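Local structure of chitosanase (Bacillus subtilis subsp. subtilis str. 168, 7C6C) at residues A[16-21]-A[212-217]; A[112-117]-A[139-144]; A[145-150]-A[189-194]; A[176-181]-A[219-224]. The protein hydrolyses internal beta-(1->4) linkages between D-glucosamine residues of chitosan, as a secreted glycosidase of family 46. All coordinates share one frame; numbering follows the deposited sequence.

Contact 1: residues A[16-21]-A[212-217]; sequences SIFENG and DVLRSI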
loop_
_atom_site.group_PDB
_atom_site.type_symbol
_atom_site.label_atom_id
_atom_site.label_comp_id
_atom_site.label_asym_id
_atom_site.label_seq_id
_atom_site.Cartn_x
_atom_site.Cartn_y
_atom_site.Cartn_z
ATOM N N SER A 16 -0.604 6.093 5.539
ATOM C CA SER A 16 -1.684 6.040 6.514
ATOM C C SER A 16 -2.725 7.128 6.253
ATOM O O SER A 16 -3.930 6.888 6.398
ATOM C CB SER A 16 -1.096 6.146 7.917
ATOM O OG SER A 16 -2.084 5.961 8.913
ATOM N N ILE A 17 -2.291 8.334 5.872
ATOM C CA ILE A 17 -3.250 9.364 5.479
ATOM C C ILE A 17 -4.073 8.879 4.293
ATOM O O ILE A 17 -5.307 8.988 4.272
ATOM C CB ILE A 17 -2.530 10.679 5.138
ATOM C CG1 ILE A 17 -1.910 11.295 6.393
ATOM C CG2 ILE A 17 -3.499 11.646 4.445
ATOM C CD1 ILE A 17 -0.915 12.402 6.080
ATOM N N PHE A 18 -3.391 8.334 3.282
ATOM C CA PHE A 18 -4.076 7.931 2.060
ATOM C C PHE A 18 -5.066 6.805 2.318
ATOM O O PHE A 18 -6.121 6.756 1.683
ATOM C CB PHE A 18 -3.063 7.507 0.995
ATOM C CG PHE A 18 -1.987 8.524 0.721
ATOM C CD1 PHE A 18 -2.220 9.896 0.850
ATOM C CD2 PHE A 18 -0.729 8.101 0.322
ATOM C CE1 PHE A 18 -1.206 10.819 0.583
ATOM C CE2 PHE A 18 0.284 9.014 0.056
ATOM C CZ PHE A 18 0.044 10.372 0.188
ATOM N N GLU A 19 -4.757 5.905 3.245
ATOM C CA GLU A 19 -5.617 4.757 3.515
ATOM C C GLU A 19 -6.728 5.079 4.507
ATOM O O GLU A 19 -7.863 4.616 4.340
ATOM C CB GLU A 19 -4.785 3.585 4.049
ATOM C CG GLU A 19 -3.640 3.164 3.141
ATOM C CD GLU A 19 -4.097 2.330 1.963
ATOM O OE1 GLU A 19 -4.818 1.335 2.184
ATOM O OE2 GLU A 19 -3.743 2.679 0.817
ATOM N N ASN A 20 -6.421 5.851 5.548
ATOM C CA ASN A 20 -7.326 5.995 6.675
ATOM C C ASN A 20 -7.527 7.421 7.160
ATOM O O ASN A 20 -8.235 7.612 8.151
ATOM C CB ASN A 20 -6.852 5.137 7.860
ATOM C CG ASN A 20 -6.784 3.665 7.523
ATOM O OD1 ASN A 20 -5.700 3.103 7.388
ATOM N ND2 ASN A 20 -7.945 3.033 7.379
ATOM N N GLY A 21 -6.919 8.421 6.526
ATOM C CA GLY A 21 -7.176 9.790 6.934
ATOM C C GLY A 21 -6.566 10.162 8.264
ATOM O O GLY A 21 -7.077 11.056 8.947
ATOM N N ASP A 212 -1.226 13.676 -5.954
ATOM C CA ASP A 212 -0.924 15.096 -5.819
ATOM C C ASP A 212 -0.220 15.409 -4.505
ATOM O O ASP A 212 0.636 16.299 -4.468
ATOM C CB ASP A 212 -2.187 15.941 -5.976
ATOM C CG ASP A 212 -1.872 17.402 -6.233
ATOM O OD1 ASP A 212 -1.187 17.700 -7.239
ATOM O OD2 ASP A 212 -2.297 18.253 -5.429
ATOM N N VAL A 213 -0.550 14.704 -3.420
ATOM C CA VAL A 213 0.172 14.921 -2.167
ATOM C C VAL A 213 1.649 14.598 -2.354
ATOM O O VAL A 213 2.532 15.350 -1.921
ATOM C CB VAL A 213 -0.459 14.103 -1.024
ATOM C CG1 VAL A 213 0.414 14.174 0.220
ATOM C CG2 VAL A 213 -1.858 14.605 -0.720
ATOM N N LEU A 214 1.935 13.468 -3.007
ATOM C CA LEU A 214 3.318 13.069 -3.236
ATOM C C LEU A 214 4.014 14.037 -4.184
ATOM O O LEU A 214 5.169 14.419 -3.957
ATOM C CB LEU A 214 3.354 11.633 -3.766
ATOM C CG LEU A 214 2.849 10.580 -2.768
ATOM C CD1 LEU A 214 2.540 9.253 -3.482
ATOM C CD2 LEU A 214 3.849 10.370 -1.622
ATOM N N ARG A 215 3.317 14.469 -5.236
ATOM C CA ARG A 215 3.902 15.442 -6.147
ATOM C C ARG A 215 4.216 16.751 -5.438
ATOM O O ARG A 215 5.211 17.405 -5.765
ATOM C CB ARG A 215 2.981 15.675 -7.343
ATOM C CG ARG A 215 3.747 16.175 -8.559
ATOM C CD ARG A 215 2.854 16.598 -9.704
ATOM N NE ARG A 215 1.971 15.537 -10.187
ATOM C CZ ARG A 215 2.290 14.636 -11.118
ATOM N NH1 ARG A 215 3.501 14.623 -11.669
ATOM N NH2 ARG A 215 1.391 13.741 -11.499
ATOM N N SER A 216 3.385 17.151 -4.470
ATOM C CA SER A 216 3.647 18.396 -3.751
ATOM C C SER A 216 4.948 18.329 -2.967
ATOM O O SER A 216 5.631 19.348 -2.816
ATOM C CB SER A 216 2.476 18.731 -2.828
ATOM O OG SER A 216 1.333 19.108 -3.582
ATOM N N ILE A 217 5.305 17.147 -2.453
ATOM C CA ILE A 217 6.595 16.984 -1.791
ATOM C C ILE A 217 7.727 17.199 -2.789
ATOM O O ILE A 217 8.715 17.890 -2.501
ATOM C CB ILE A 217 6.681 15.601 -1.114
ATOM C CG1 ILE A 217 5.529 15.396 -0.120
ATOM C CG2 ILE A 217 8.036 15.427 -0.448
ATOM C CD1 ILE A 217 5.471 14.007 0.466
#
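Phe18 carries this contact: the far end of its ring abuts Val213 and Leu214, which sit next to each other on helix 209-219. The approach is slanted rather than stacked. Phe18 CE1 comes to 3.7 Å from Val213 CB, while the methyl Val213 CG1 lies at the ring edge, in its plane, close to both Phe18 CE1 and Phe18 CZ. With chi1 of Phe18 at -53°, its CG stands opposite the carbonyl carbon and the ring is carried out from helix 5-20 toward the other helix. The contact is made by carbon atoms alone, and all three residues are buried.

In the lysozyme-like fold of family 46 chitosanases, this is where the helix bearing Glu19, the predicted proton donor, packs on a helix near the C terminus. Glu19 follows Phe18 directly, and in the conformer described its carboxylate forms a salt bridge with Arg210, in the first turn of helix 209-219.

Val213 uses both branches, since Val213 CG2 also approaches Phe18 CE1, at 4.1 Å. Its side chain further touches Val231 and Ser233 of strand 229-233 and lies beside the bound malate. Leu214 leaves its helix pointing past the ring, yet its branch point turns back, bringing Leu214 CG to 4.1 Å from Phe18 CZ. Tyr236 adds a second aromatic ring against Phe18, the two planes inclined at about 45°.

Contact 2: residues A[112-117]-A[139-144]; sequences KVNDHL and VMYDTV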
loop_
_atom_site.group_PDB
_atom_site.type_symbol
_atom_site.label_atom_id
_atom_site.label_comp_id
_atom_site.label_asym_id
_atom_site.label_seq_id
_atom_site.Cartn_x
_atom_site.Cartn_y
_atom_site.Cartn_z
ATOM N N LYS A 112 5.307 -8.014 9.781
ATOM C CA LYS A 112 6.099 -9.003 9.058
ATOM C C LYS A 112 5.572 -9.204 7.642
ATOM O O LYS A 112 6.348 -9.229 6.682
ATOM C CB LYS A 112 6.121 -10.324 9.824
ATOM C CG LYS A 112 6.862 -11.412 9.082
ATOM C CD LYS A 112 7.071 -12.662 9.937
ATOM C CE LYS A 112 6.684 -13.938 9.184
ATOM N NZ LYS A 112 7.442 -15.126 9.650
ATOM N N VAL A 113 4.255 -9.357 7.491
ATOM C CA VAL A 113 3.690 -9.541 6.157
ATOM C C VAL A 113 3.891 -8.287 5.315
ATOM O O VAL A 113 4.247 -8.365 4.134
ATOM C CB VAL A 113 2.216 -9.977 6.251
ATOM C CG1 VAL A 113 1.600 -10.108 4.870
ATOM C CG2 VAL A 113 2.132 -11.298 6.985
ATOM N N ASN A 114 3.694 -7.106 5.914
ATOM C CA ASN A 114 3.950 -5.868 5.185
ATOM C C ASN A 114 5.390 -5.800 4.704
ATOM O O ASN A 114 5.658 -5.377 3.573
ATOM C CB ASN A 114 3.644 -4.664 6.067
ATOM C CG ASN A 114 3.964 -3.366 5.372
ATOM O OD1 ASN A 114 3.268 -2.977 4.434
ATOM N ND2 ASN A 114 5.035 -2.697 5.798
ATOM N N ASP A 115 6.333 -6.203 5.555
ATOM C CA ASP A 115 7.736 -6.138 5.169
ATOM C C ASP A 115 8.014 -7.073 3.999
ATOM O O ASP A 115 8.699 -6.704 3.035
ATOM C CB ASP A 115 8.606 -6.494 6.374
ATOM C CG ASP A 115 10.077 -6.349 6.089
ATOM O OD1 ASP A 115 10.515 -5.215 5.809
ATOM O OD2 ASP A 115 10.794 -7.367 6.147
ATOM N N HIS A 116 7.466 -8.285 4.061
ATOM C CA HIS A 116 7.766 -9.303 3.065
ATOM C C HIS A 116 7.048 -9.040 1.747
ATOM O O HIS A 116 7.622 -9.267 0.675
ATOM C CB HIS A 116 7.369 -10.669 3.622
ATOM C CG HIS A 116 7.644 -11.807 2.692
ATOM N ND1 HIS A 116 8.918 -12.159 2.298
ATOM C CD2 HIS A 116 6.807 -12.676 2.078
ATOM C CE1 HIS A 116 8.852 -13.199 1.486
ATOM N NE2 HIS A 116 7.582 -13.529 1.331
ATOM N N LEU A 117 5.800 -8.575 1.800
ATOM C CA LEU A 117 5.008 -8.413 0.585
ATOM C C LEU A 117 5.141 -7.038 -0.046
ATOM O O LEU A 117 4.978 -6.911 -1.263
ATOM C CB LEU A 117 3.523 -8.648 0.874
ATOM C CG LEU A 117 3.095 -10.055 1.298
ATOM C CD1 LEU A 117 1.581 -10.151 1.281
ATOM C CD2 LEU A 117 3.707 -11.124 0.407
ATOM N N VAL A 139 7.376 6.775 -2.780
ATOM C CA VAL A 139 6.322 6.626 -3.777
ATOM C C VAL A 139 6.181 5.166 -4.190
ATOM O O VAL A 139 5.062 4.655 -4.323
ATOM C CB VAL A 139 6.564 7.550 -4.984
ATOM C CG1 VAL A 139 5.545 7.277 -6.085
ATOM C CG2 VAL A 139 6.526 9.019 -4.563
ATOM N N MET A 140 7.308 4.470 -4.407
ATOM C CA MET A 140 7.227 3.054 -4.766
ATOM C C MET A 140 6.550 2.243 -3.670
ATOM O O MET A 140 5.724 1.368 -3.955
ATOM C CB MET A 140 8.620 2.479 -5.046
ATOM C CG MET A 140 9.387 3.130 -6.189
ATOM S SD MET A 140 8.542 3.167 -7.784
ATOM C CE MET A 140 8.152 4.917 -7.888
ATOM N N TYR A 141 6.900 2.521 -2.412
ATOM C CA TYR A 141 6.327 1.809 -1.275
ATOM C C TYR A 141 4.812 2.000 -1.222
ATOM O O TYR A 141 4.052 1.031 -1.099
ATOM C CB TYR A 141 7.011 2.350 -0.016
ATOM C CG TYR A 141 6.782 1.662 1.314
ATOM C CD1 TYR A 141 6.132 0.437 1.424
ATOM C CD2 TYR A 141 7.246 2.261 2.480
ATOM C CE1 TYR A 141 5.950 -0.165 2.663
ATOM C CE2 TYR A 141 7.072 1.676 3.709
ATOM C CZ TYR A 141 6.422 0.464 3.798
ATOM O OH TYR A 141 6.254 -0.135 5.026
ATOM N N ASP A 142 4.352 3.249 -1.337
ATOM C CA ASP A 142 2.914 3.498 -1.342
ATOM C C ASP A 142 2.246 2.819 -2.530
ATOM O O ASP A 142 1.134 2.285 -2.410
ATOM C CB ASP A 142 2.636 4.998 -1.384
ATOM C CG ASP A 142 1.163 5.297 -1.274
ATOM O OD1 ASP A 142 0.604 5.057 -0.187
ATOM O OD2 ASP A 142 0.560 5.736 -2.278
ATOM N N THR A 143 2.912 2.829 -3.688
ATOM C CA THR A 143 2.321 2.259 -4.893
ATOM C C THR A 143 2.088 0.763 -4.741
ATOM O O THR A 143 1.018 0.256 -5.090
ATOM C CB THR A 143 3.210 2.542 -6.106
ATOM O OG1 THR A 143 3.332 3.956 -6.289
ATOM C CG2 THR A 143 2.609 1.942 -7.374
ATOM N N VAL A 144 3.077 0.032 -4.223
ATOM C CA VAL A 144 2.890 -1.413 -4.129
ATOM C C VAL A 144 1.791 -1.757 -3.132
ATOM O O VAL A 144 1.062 -2.737 -3.317
ATOM C CB VAL A 144 4.221 -2.151 -3.866
ATOM C CG1 VAL A 144 4.682 -1.978 -2.430
ATOM C CG2 VAL A 144 4.087 -3.635 -4.198
#
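A single polar bond joins the side chains here: Asn114 ND2 donates to Tyr141 OH at 2.9 Å, with an N-H...O angle of 159°. The hydroxyl lies practically in the amide plane of Asn114, and the amide nitrogen in turn meets the edge of the tyrosine, near the ring plane. The two flat groups are nevertheless twisted by 36° against each other. Both side chains leave their helices with CG opposite the backbone N (chi1 177° for Asn114), which carries their polar ends into the interface between two helices whose CA atoms are 10.3 Å apart at this pair. Tyr141 OH is also hydrogen-bonded to Glu12 OE2, so the buried hydroxyl is held by two partners.

Van der Waals contact is slight by comparison. Val144 projects toward helix 104-128, and its CG2 methyl makes a loose approach, 4.5 Å, to the backbone oxygen Leu117 O, where the helices are nearer.

Within 139-144, Thr143 OG1 donates to Val139 O at 2.7 Å, from the opposite face of that carbonyl to Thr143 N.

This is helix-helix packing in the helical core of the chitosanase fold, with the side chain of Asn114 about 9 Å from that of Glu19, the predicted proton donor. Helix 104-128 lies between helix 52-63, which receives Val113 and Leu117, and helix 134-147, whose further side packs on helices 156-167 and 177-193.

Contact 3: residues A[145-150]-A[189-194]; sequences IQHGDG and YDDLMN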
loop_
_atom_site.group_PDB
_atom_site.type_symbol
_atom_site.label_atom_id
_atom_site.label_comp_id
_atom_site.label_asym_id
_atom_site.label_seq_id
_atom_site.Cartn_x
_atom_site.Cartn_y
_atom_site.Cartn_z
ATOM N N ILE A 145 1.629 -0.948 -2.086
ATOM C CA ILE A 145 0.576 -1.209 -1.112
ATOM C C ILE A 145 -0.795 -1.099 -1.761
ATOM O O ILE A 145 -1.681 -1.924 -1.507
ATOM C CB ILE A 145 0.732 -0.291 0.115
ATOM C CG1 ILE A 145 1.906 -0.765 0.977
ATOM C CG2 ILE A 145 -0.560 -0.254 0.923
ATOM C CD1 ILE A 145 2.317 0.207 2.031
ATOM N N GLN A 146 -0.994 -0.095 -2.618
ATOM C CA GLN A 146 -2.302 0.062 -3.245
ATOM C C GLN A 146 -2.477 -0.861 -4.449
ATOM O O GLN A 146 -3.540 -1.468 -4.619
ATOM C CB GLN A 146 -2.540 1.516 -3.649
ATOM C CG GLN A 146 -3.880 1.704 -4.344
ATOM C CD GLN A 146 -4.235 3.160 -4.603
ATOM O OE1 GLN A 146 -3.367 3.990 -4.882
ATOM N NE2 GLN A 146 -5.525 3.468 -4.551
ATOM N N HIS A 147 -1.453 -0.981 -5.292
ATOM C CA HIS A 147 -1.596 -1.648 -6.580
ATOM C C HIS A 147 -1.224 -3.123 -6.550
ATOM O O HIS A 147 -1.592 -3.859 -7.474
ATOM C CB HIS A 147 -0.737 -0.932 -7.626
ATOM C CG HIS A 147 -1.171 0.472 -7.900
ATOM N ND1 HIS A 147 -1.865 0.831 -9.039
ATOM C CD2 HIS A 147 -1.010 1.607 -7.181
ATOM C CE1 HIS A 147 -2.106 2.131 -9.006
ATOM N NE2 HIS A 147 -1.600 2.626 -7.888
ATOM N N GLY A 148 -0.508 -3.570 -5.525
ATOM C CA GLY A 148 -0.017 -4.930 -5.469
ATOM C C GLY A 148 1.212 -5.138 -6.334
ATOM O O GLY A 148 1.551 -4.331 -7.197
ATOM N N ASP A 149 1.883 -6.269 -6.104
ATOM C CA ASP A 149 3.072 -6.658 -6.860
ATOM C C ASP A 149 2.792 -7.832 -7.797
ATOM O O ASP A 149 3.642 -8.701 -7.995
ATOM C CB ASP A 149 4.236 -6.975 -5.921
ATOM C CG ASP A 149 5.588 -6.994 -6.627
ATOM O OD1 ASP A 149 5.733 -6.358 -7.692
ATOM O OD2 ASP A 149 6.514 -7.655 -6.110
ATOM N N GLY A 150 1.605 -7.861 -8.397
ATOM C CA GLY A 150 1.224 -8.928 -9.298
ATOM C C GLY A 150 1.720 -8.701 -10.713
ATOM O O GLY A 150 2.605 -7.883 -10.976
ATOM N N TYR A 189 -1.424 8.155 -11.772
ATOM C CA TYR A 189 -2.694 8.872 -11.839
ATOM C C TYR A 189 -3.593 8.283 -12.917
ATOM O O TYR A 189 -4.781 8.030 -12.686
ATOM C CB TYR A 189 -2.441 10.355 -12.118
ATOM C CG TYR A 189 -3.710 11.158 -12.276
ATOM C CD1 TYR A 189 -4.335 11.727 -11.174
ATOM C CD2 TYR A 189 -4.296 11.339 -13.525
ATOM C CE1 TYR A 189 -5.498 12.458 -11.308
ATOM C CE2 TYR A 189 -5.462 12.066 -13.667
ATOM C CZ TYR A 189 -6.056 12.624 -12.555
ATOM O OH TYR A 189 -7.217 13.352 -12.678
ATOM N N ASP A 190 -3.039 8.070 -14.111
ATOM C CA ASP A 190 -3.830 7.521 -15.207
ATOM C C ASP A 190 -4.364 6.141 -14.857
ATOM O O ASP A 190 -5.502 5.799 -15.197
ATOM C CB ASP A 190 -2.985 7.455 -16.478
ATOM C CG ASP A 190 -2.692 8.824 -17.061
ATOM O OD1 ASP A 190 -3.397 9.794 -16.710
ATOM O OD2 ASP A 190 -1.757 8.923 -17.881
ATOM N N ASP A 191 -3.560 5.335 -14.168
ATOM C CA ASP A 191 -4.009 3.994 -13.812
ATOM C C ASP A 191 -5.115 4.032 -12.765
ATOM O O ASP A 191 -6.054 3.228 -12.818
ATOM C CB ASP A 191 -2.831 3.159 -13.319
ATOM C CG ASP A 191 -3.199 1.713 -13.140
ATOM O OD1 ASP A 191 -3.542 1.095 -14.166
ATOM O OD2 ASP A 191 -3.165 1.204 -12.001
ATOM N N LEU A 192 -5.020 4.955 -11.805
ATOM C CA LEU A 192 -6.057 5.077 -10.785
ATOM C C LEU A 192 -7.366 5.571 -11.383
ATOM O O LEU A 192 -8.445 5.186 -10.919
ATOM C CB LEU A 192 -5.596 6.011 -9.666
ATOM C CG LEU A 192 -4.454 5.486 -8.796
ATOM C CD1 LEU A 192 -3.963 6.588 -7.872
ATOM C CD2 LEU A 192 -4.889 4.250 -8.014
ATOM N N MET A 193 -7.291 6.416 -12.413
ATOM C CA MET A 193 -8.493 6.955 -13.037
ATOM C C MET A 193 -9.168 5.947 -13.953
ATOM O O MET A 193 -10.394 5.958 -14.076
ATOM C CB MET A 193 -8.146 8.231 -13.809
ATOM C CG MET A 193 -7.809 9.376 -12.872
ATOM S SD MET A 193 -9.194 9.942 -11.867
ATOM C CE MET A 193 -10.096 10.923 -13.065
ATOM N N ASN A 194 -8.406 5.075 -14.602
ATOM C CA ASN A 194 -8.963 4.118 -15.557
ATOM C C ASN A 194 -8.215 2.801 -15.456
ATOM O O ASN A 194 -7.488 2.401 -16.374
ATOM C CB ASN A 194 -8.938 4.686 -16.978
ATOM C CG ASN A 194 -9.913 5.834 -17.158
ATOM O OD1 ASN A 194 -11.131 5.634 -17.141
ATOM N ND2 ASN A 194 -9.388 7.038 -17.321
#
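Gln146 and His147, in the last turn of helix 134-147, both meet Leu192 near the end of helix 177-193. Gln146 has CG opposite its backbone N (chi1 178°), and this extended chain brings its amide against one methyl: Leu192 CD2 is 3.5 Å from Gln146 OE1 and almost as close to Gln146 NE2. The amide's own bonds run elsewhere, OE1 accepting from Arg188 and NE2 bonding to Ser207, which fixes its rotation. The side chain of Gln146 also lies about 5 Å from that of Glu19, the predicted proton donor, and about 8 Å from that of Asp35, the probable nucleophile. The packing of these two helix ends is therefore probably close to the wall of the catalytic cleft between the two lobes, as in other family 46 chitosanases.

His147 follows, its imidazole crossing Leu192 at about a right angle, with His147 CE1 3.6 Å from Leu192 CD2. At the ring edge, close to its plane, Asp191 OD2 stands 3.3 Å from His147 ND1 and equally near His147 CE1, the carboxylate turned 32° from the imidazole. Both ring nitrogens have hydrogen-bond partners beyond the two segments, ND1 with Asp154 O and NE2 with Arg188 NE. Trp204 also meets the imidazole and touches Leu192 and Asp191. At Gly148 the chain leaves the helix with positive phi (78°) and turns away from 189-194, toward Asp149, which forms a salt bridge with Arg125.

Contact 4: residues A[176-181]-A[219-224]; sequences DEKKWL and KENNYN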
loop_
_atom_site.group_PDB
_atom_site.type_symbol
_atom_site.label_atom_id
_atom_site.label_comp_id
_atom_site.label_asym_id
_atom_site.label_seq_id
_atom_site.Cartn_x
_atom_site.Cartn_y
_atom_site.Cartn_z
ATOM N N ASP A 176 17.039 11.333 -15.634
ATOM C CA ASP A 176 16.968 12.138 -14.423
ATOM C C ASP A 176 15.860 11.614 -13.517
ATOM O O ASP A 176 14.714 11.451 -13.946
ATOM C CB ASP A 176 16.698 13.591 -14.798
ATOM C CG ASP A 176 16.635 14.498 -13.593
ATOM O OD1 ASP A 176 15.562 14.589 -12.970
ATOM O OD2 ASP A 176 17.669 15.113 -13.257
ATOM N N GLU A 177 16.205 11.359 -12.252
ATOM C CA GLU A 177 15.262 10.700 -11.351
ATOM C C GLU A 177 14.066 11.590 -11.030
ATOM O O GLU A 177 12.945 11.093 -10.864
ATOM C CB GLU A 177 15.965 10.247 -10.072
ATOM C CG GLU A 177 15.021 9.622 -9.050
ATOM C CD GLU A 177 15.742 8.903 -7.929
ATOM O OE1 GLU A 177 16.948 8.603 -8.072
ATOM O OE2 GLU A 177 15.100 8.617 -6.903
ATOM N N LYS A 178 14.276 12.904 -10.926
ATOM C CA LYS A 178 13.152 13.788 -10.639
ATOM C C LYS A 178 12.172 13.826 -11.807
ATOM O O LYS A 178 10.953 13.776 -11.607
ATOM C CB LYS A 178 13.658 15.185 -10.273
ATOM C CG LYS A 178 14.599 15.184 -9.071
ATOM C CD LYS A 178 14.963 16.589 -8.616
ATOM C CE LYS A 178 15.894 16.539 -7.417
ATOM N NZ LYS A 178 16.236 17.902 -6.911
ATOM N N LYS A 179 12.689 13.886 -13.035
ATOM C CA LYS A 179 11.822 13.817 -14.205
ATOM C C LYS A 179 11.130 12.466 -14.295
ATOM O O LYS A 179 9.934 12.392 -14.595
ATOM C CB LYS A 179 12.639 14.075 -15.470
ATOM C CG LYS A 179 11.797 14.341 -16.709
ATOM C CD LYS A 179 12.640 14.906 -17.846
ATOM C CE LYS A 179 13.219 13.802 -18.719
ATOM N NZ LYS A 179 14.295 14.303 -19.625
ATOM N N TRP A 180 11.871 11.387 -14.036
ATOM C CA TRP A 180 11.285 10.051 -14.068
ATOM C C TRP A 180 10.149 9.921 -13.062
ATOM O O TRP A 180 9.089 9.364 -13.380
ATOM C CB TRP A 180 12.368 9.013 -13.781
ATOM C CG TRP A 180 11.910 7.591 -13.920
ATOM C CD1 TRP A 180 11.969 6.818 -15.041
ATOM C CD2 TRP A 180 11.331 6.772 -12.896
ATOM N NE1 TRP A 180 11.461 5.568 -14.782
ATOM C CE2 TRP A 180 11.064 5.513 -13.471
ATOM C CE3 TRP A 180 11.012 6.981 -11.550
ATOM C CZ2 TRP A 180 10.492 4.469 -12.747
ATOM C CZ3 TRP A 180 10.445 5.942 -10.832
ATOM C CH2 TRP A 180 10.190 4.704 -11.432
ATOM N N LEU A 181 10.350 10.428 -11.841
ATOM C CA LEU A 181 9.318 10.300 -10.817
ATOM C C LEU A 181 8.073 11.098 -11.178
ATOM O O LEU A 181 6.952 10.659 -10.909
ATOM C CB LEU A 181 9.866 10.725 -9.457
ATOM C CG LEU A 181 8.935 10.475 -8.267
ATOM C CD1 LEU A 181 8.682 8.982 -8.085
ATOM C CD2 LEU A 181 9.515 11.107 -7.008
ATOM N N LYS A 219 7.542 19.025 -5.438
ATOM C CA LYS A 219 7.539 20.432 -5.821
ATOM C C LYS A 219 8.115 21.336 -4.736
ATOM O O LYS A 219 8.509 22.473 -5.032
ATOM C CB LYS A 219 6.127 20.854 -6.236
ATOM C CG LYS A 219 5.652 20.218 -7.547
ATOM C CD LYS A 219 4.199 20.592 -7.850
ATOM C CE LYS A 219 3.702 20.013 -9.163
ATOM N NZ LYS A 219 4.265 20.734 -10.335
ATOM N N GLU A 220 8.186 20.855 -3.495
ATOM C CA GLU A 220 8.945 21.529 -2.448
ATOM C C GLU A 220 10.428 21.205 -2.512
ATOM O O GLU A 220 11.203 21.748 -1.714
ATOM C CB GLU A 220 8.396 21.180 -1.063
ATOM C CG GLU A 220 7.014 21.748 -0.819
ATOM C CD GLU A 220 6.480 21.496 0.579
ATOM O OE1 GLU A 220 7.189 20.922 1.441
ATOM O OE2 GLU A 220 5.327 21.885 0.820
ATOM N N ASN A 221 10.827 20.344 -3.451
ATOM C CA ASN A 221 12.196 19.841 -3.557
ATOM C C ASN A 221 12.632 19.100 -2.293
ATOM O O ASN A 221 13.779 19.195 -1.862
ATOM C CB ASN A 221 13.204 20.914 -3.972
ATOM C CG ASN A 221 14.476 20.314 -4.531
ATOM O OD1 ASN A 221 14.455 19.241 -5.139
ATOM N ND2 ASN A 221 15.591 21.001 -4.328
ATOM N N ASN A 222 11.719 18.345 -1.705
ATOM C CA ASN A 222 12.010 17.585 -0.488
ATOM C C ASN A 222 12.222 16.104 -0.818
ATOM O O ASN A 222 11.555 15.212 -0.291
ATOM C CB ASN A 222 10.895 17.795 0.536
ATOM C CG ASN A 222 11.210 17.199 1.891
ATOM O OD1 ASN A 222 12.367 16.896 2.198
ATOM N ND2 ASN A 222 10.175 17.025 2.720
ATOM N N TYR A 223 13.183 15.844 -1.718
ATOM C CA TYR A 223 13.421 14.481 -2.193
ATOM C C TYR A 223 14.075 13.587 -1.149
ATOM O O TYR A 223 14.013 12.360 -1.282
ATOM C CB TYR A 223 14.222 14.488 -3.493
ATOM C CG TYR A 223 13.400 14.906 -4.685
ATOM C CD1 TYR A 223 13.241 16.250 -4.994
ATOM C CD2 TYR A 223 12.772 13.966 -5.497
ATOM C CE1 TYR A 223 12.494 16.652 -6.077
ATOM C CE2 TYR A 223 12.011 14.362 -6.584
ATOM C CZ TYR A 223 11.881 15.714 -6.867
ATOM O OH TYR A 223 11.140 16.145 -7.943
ATOM N N ASN A 224 14.690 14.159 -0.118
ATOM C CA ASN A 224 15.209 13.366 0.988
ATOM C C ASN A 224 14.149 13.052 2.032
ATOM O O ASN A 224 14.452 12.362 3.014
ATOM C CB ASN A 224 16.396 14.060 1.657
ATOM C CG ASN A 224 17.288 13.089 2.412
ATOM O OD1 ASN A 224 17.670 12.042 1.889
ATOM N ND2 ASN A 224 17.610 13.423 3.648
HETATM O O HOH W 1 9.763 14.369 -9.245
#
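Lys178 and Tyr223 make the main apolar contact, the aliphatic part of the lysine lying over one face of the phenol ring. Lys178 CG stands 3.8 Å from the Tyr223 ring centroid, a CH-pi contact 24° off the ring normal. The methylenes then run along one side of the face, from the hydroxyl end toward Tyr223 CB: Lys178 CD approaches Tyr223 CE1 at 3.5 Å, and Lys178 CE reaches Tyr223 CD1 at 3.6 Å. All torsions beyond CG are near 180°, which keeps the chain straight. Leu181, one turn further along the helix, adds its CD2 methyl, 4.1 Å from Tyr223 CE2.

The polar bonds lie at either end of the lysine. Having passed the ring, Lys178 NZ donates to Asn221 OD1 at 2.8 Å, in the carbonyl plane and on a lone pair. Near the root of the same side chain, one water donates to Lys178 O and sits 2.6 Å from Tyr223 OH, at the edge of the ring and in its plane.

Both backbones are shaped by helix ends. Asp176 is the N-cap of helix 177-193, its OD1 accepting from Lys179 N at 3.0 Å through the anti lone pair. Asn221, with positive phi, closes helix 209-219 in a Schellman motif. The arrangement is thus a helix start packed against a Schellman-terminated helix end, away from the active site.

How the contacts relate
From the N terminus, helix 5-20 opens the widest loop, which contact 1 closes 191 residues later on helix 209-219. Contacts 2 and 3 nest within that loop one after the other, and share helix 134-147: its middle meets helix 104-128, its end meets helix 177-193. Contact 4 starts on the first turn of helix 177-193 and ends beyond helix 209-219, so it crosses both contact 3 and contact 1. Physical links follow: Phe18 and Leu214 of contact 1 pack on Asp142, Val139 meets Leu181 of contact 4, and Val144 meets Asp149 of contact 3. Helix 134-147 thereby runs through the middle of the set.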